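Local coordinates for outer membrane lipoprotein carrier protein LolA (Thermus thermophilus, PDB 2YZY), which is uncharacterised but has a LolA-like fold and probably carries lipoproteins toward the outer membrane, at residues V115-E120 with M146-L151. Residues are numbered along the deposited sequence; the frame is centred on the assembly and turned at random.
Sequences VDLRLE and MELYIL. With MPD ((4S)-2-methyl-2,4-pentanediol), chain C.
In the LolA-like fold of this chain, an apolar cluster joins the start of the edge strand 116-125, and the loop leading into it, to strand 145-151, its second neighbour, with strand 128-136 between them. Met146 is central to it: CG between its backbone N and carbonyl carbon (chi1 73°) brings the thioether up to Val115, in the loop just ahead of the strand, SD lying 3.6 Å from Val115 CG2. Two residues on, Leu117 adds both methyls, crossing Met146 and Leu148 at about a right angle; CD2 rests on Met146 CG at 4.0 Å and CD1 on Leu148 CD2 at 3.9 Å. No hydrogen bond links the segments directly, but a 2-methyl-2,4-pentanediol, probably from the crystallisation liquor, spans them, O4 giving a bond to Glu120 OE2 (2.7 Å) and O2 one to Glu147 OE2 (2.6 Å). Tyr149 OH donates to Glu147 OE1 at 2.6 Å, from 61° above the carboxylate plane. With an alanine in place of Glu147, this hydroxyl and the diol O2 would probably both lose their acceptor. Lys132 of strand 128-136 forms a salt bridge with Glu120 and also bonds the diol. Strand 156-163 flanks Leu148 through Phe160, while helix 7-18 packs against Leu119 and Ile150.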
loop_
_atom_site.group_PDB
_atom_site.type_symbol
_atom_site.label_atom_id
_atom_site.label_comp_id
_atom_site.label_asym_id
_atom_site.label_seq_id
_atom_site.Cartn_x
_atom_site.Cartn_y
_atom_site.Cartn_z
ATOM N N VAL A 115 -1.129 -11.686 -9.027
ATOM C CA VAL A 115 -0.578 -11.491 -10.362
ATOM C C VAL A 115 0.627 -12.398 -10.580
ATOM O O VAL A 115 1.443 -12.590 -9.679
ATOM C CB VAL A 115 -0.136 -10.026 -10.575
ATOM C CG1 VAL A 115 0.449 -9.854 -11.970
ATOM C CG2 VAL A 115 -1.318 -9.095 -10.379
ATOM N N ASP A 116 0.729 -12.958 -11.781
ATOM C CA ASP A 116 1.841 -13.836 -12.119
ATOM C C ASP A 116 3.064 -12.969 -12.395
ATOM O O ASP A 116 3.440 -12.753 -13.547
ATOM C CB ASP A 116 1.497 -14.675 -13.352
ATOM C CG ASP A 116 2.572 -15.689 -13.686
ATOM O OD1 ASP A 116 3.706 -15.274 -14.008
ATOM O OD2 ASP A 116 2.285 -16.904 -13.627
ATOM N N LEU A 117 3.676 -12.469 -11.326
ATOM C CA LEU A 117 4.846 -11.609 -11.440
ATOM C C LEU A 117 6.107 -12.346 -11.864
ATOM O O LEU A 117 6.363 -13.472 -11.437
ATOM C CB LEU A 117 5.103 -10.891 -10.114
ATOM C CG LEU A 117 4.075 -9.837 -9.696
ATOM C CD1 LEU A 117 4.417 -9.312 -8.311
ATOM C CD2 LEU A 117 4.064 -8.704 -10.712
ATOM N N ARG A 118 6.892 -11.686 -12.707
ATOM C CA ARG A 118 8.144 -12.231 -13.211
ATOM C C ARG A 118 9.189 -11.119 -13.185
ATOM O O ARG A 118 8.867 -9.952 -13.412
ATOM C CB ARG A 118 7.970 -12.717 -14.650
ATOM C CG ARG A 118 6.860 -13.735 -14.848
ATOM C CD ARG A 118 7.219 -15.085 -14.256
ATOM N NE ARG A 118 6.177 -16.077 -14.507
ATOM C CZ ARG A 118 5.771 -16.447 -15.719
ATOM N NH1 ARG A 118 6.317 -15.908 -16.801
ATOM N NH2 ARG A 118 4.812 -17.353 -15.849
ATOM N N LEU A 119 10.436 -11.478 -12.905
ATOM C CA LEU A 119 11.509 -10.492 -12.878
ATOM C C LEU A 119 11.935 -10.157 -14.301
ATOM O O LEU A 119 12.381 -11.032 -15.045
ATOM C CB LEU A 119 12.714 -11.030 -12.102
ATOM C CG LEU A 119 13.974 -10.161 -12.151
ATOM C CD1 LEU A 119 13.704 -8.816 -11.481
ATOM C CD2 LEU A 119 15.121 -10.881 -11.454
ATOM N N GLU A 120 11.792 -8.893 -14.691
ATOM C CA GLU A 120 12.192 -8.495 -16.034
ATOM C C GLU A 120 13.645 -8.044 -16.045
ATOM O O GLU A 120 14.375 -8.288 -17.006
ATOM C CB GLU A 120 11.312 -7.361 -16.562
ATOM C CG GLU A 120 11.564 -7.079 -18.035
ATOM C CD GLU A 120 10.834 -5.860 -18.540
ATOM O OE1 GLU A 120 11.221 -4.738 -18.153
ATOM O OE2 GLU A 120 9.873 -6.025 -19.319
ATOM N N MET A 146 0.792 -5.262 -14.683
ATOM C CA MET A 146 1.341 -4.355 -13.690
ATOM C C MET A 146 2.856 -4.412 -13.626
ATOM O O MET A 146 3.483 -5.384 -14.055
ATOM C CB MET A 146 0.772 -4.672 -12.306
ATOM C CG MET A 146 1.327 -5.940 -11.681
ATOM S SD MET A 146 0.736 -6.208 -9.996
ATOM C CE MET A 146 1.777 -5.095 -9.080
ATOM N N GLU A 147 3.429 -3.341 -13.093
ATOM C CA GLU A 147 4.865 -3.229 -12.904
ATOM C C GLU A 147 5.042 -2.998 -11.411
ATOM O O GLU A 147 4.327 -2.188 -10.818
ATOM C CB GLU A 147 5.426 -2.031 -13.677
ATOM C CG GLU A 147 5.207 -2.097 -15.183
ATOM C CD GLU A 147 5.651 -0.836 -15.903
ATOM O OE1 GLU A 147 6.025 0.150 -15.230
ATOM O OE2 GLU A 147 5.620 -0.826 -17.151
ATOM N N LEU A 148 5.972 -3.724 -10.803
ATOM C CA LEU A 148 6.261 -3.574 -9.382
ATOM C C LEU A 148 7.761 -3.345 -9.260
ATOM O O LEU A 148 8.556 -4.174 -9.695
ATOM C CB LEU A 148 5.861 -4.833 -8.604
ATOM C CG LEU A 148 6.225 -4.847 -7.110
ATOM C CD1 LEU A 148 5.600 -3.645 -6.409
ATOM C CD2 LEU A 148 5.738 -6.141 -6.468
ATOM N N TYR A 149 8.139 -2.212 -8.679
ATOM C CA TYR A 149 9.546 -1.861 -8.512
ATOM C C TYR A 149 9.978 -2.057 -7.067
ATOM O O TYR A 149 9.355 -1.525 -6.143
ATOM C CB TYR A 149 9.759 -0.412 -8.951
ATOM C CG TYR A 149 9.447 -0.195 -10.413
ATOM C CD1 TYR A 149 10.431 -0.352 -11.387
ATOM C CD2 TYR A 149 8.156 0.127 -10.829
ATOM C CE1 TYR A 149 10.137 -0.192 -12.742
ATOM C CE2 TYR A 149 7.851 0.288 -12.179
ATOM C CZ TYR A 149 8.849 0.126 -13.129
ATOM O OH TYR A 149 8.556 0.282 -14.464
ATOM N N ILE A 150 11.050 -2.826 -6.887
ATOM C CA ILE A 150 11.583 -3.143 -5.565
ATOM C C ILE A 150 13.020 -2.657 -5.402
ATOM O O ILE A 150 13.899 -3.017 -6.190
ATOM C CB ILE A 150 11.570 -4.673 -5.323
ATOM C CG1 ILE A 150 10.157 -5.233 -5.537
ATOM C CG2 ILE A 150 12.097 -4.989 -3.924
ATOM C CD1 ILE A 150 9.100 -4.664 -4.593
ATOM N N LEU A 151 13.259 -1.842 -4.376
ATOM C CA LEU A 151 14.598 -1.329 -4.098
ATOM C C LEU A 151 15.502 -2.527 -3.790
ATOM O O LEU A 151 15.138 -3.395 -3.001
ATOM C CB LEU A 151 14.557 -0.378 -2.893
ATOM C CG LEU A 151 15.871 0.291 -2.472
ATOM C CD1 LEU A 151 16.377 1.187 -3.586
ATOM C CD2 LEU A 151 15.645 1.111 -1.208
HETATM C C1 MPD C . 4.964 -2.603 -20.316
HETATM C C2 MPD C . 5.733 -3.543 -19.383
HETATM O O2 MPD C . 6.656 -2.789 -18.593
HETATM C CM MPD C . 4.750 -4.270 -18.469
HETATM C C3 MPD C . 6.509 -4.573 -20.209
HETATM C C4 MPD C . 7.609 -4.282 -21.233
HETATM O O4 MPD C . 8.790 -3.838 -20.560
HETATM C C5 MPD C . 7.913 -5.547 -22.035
#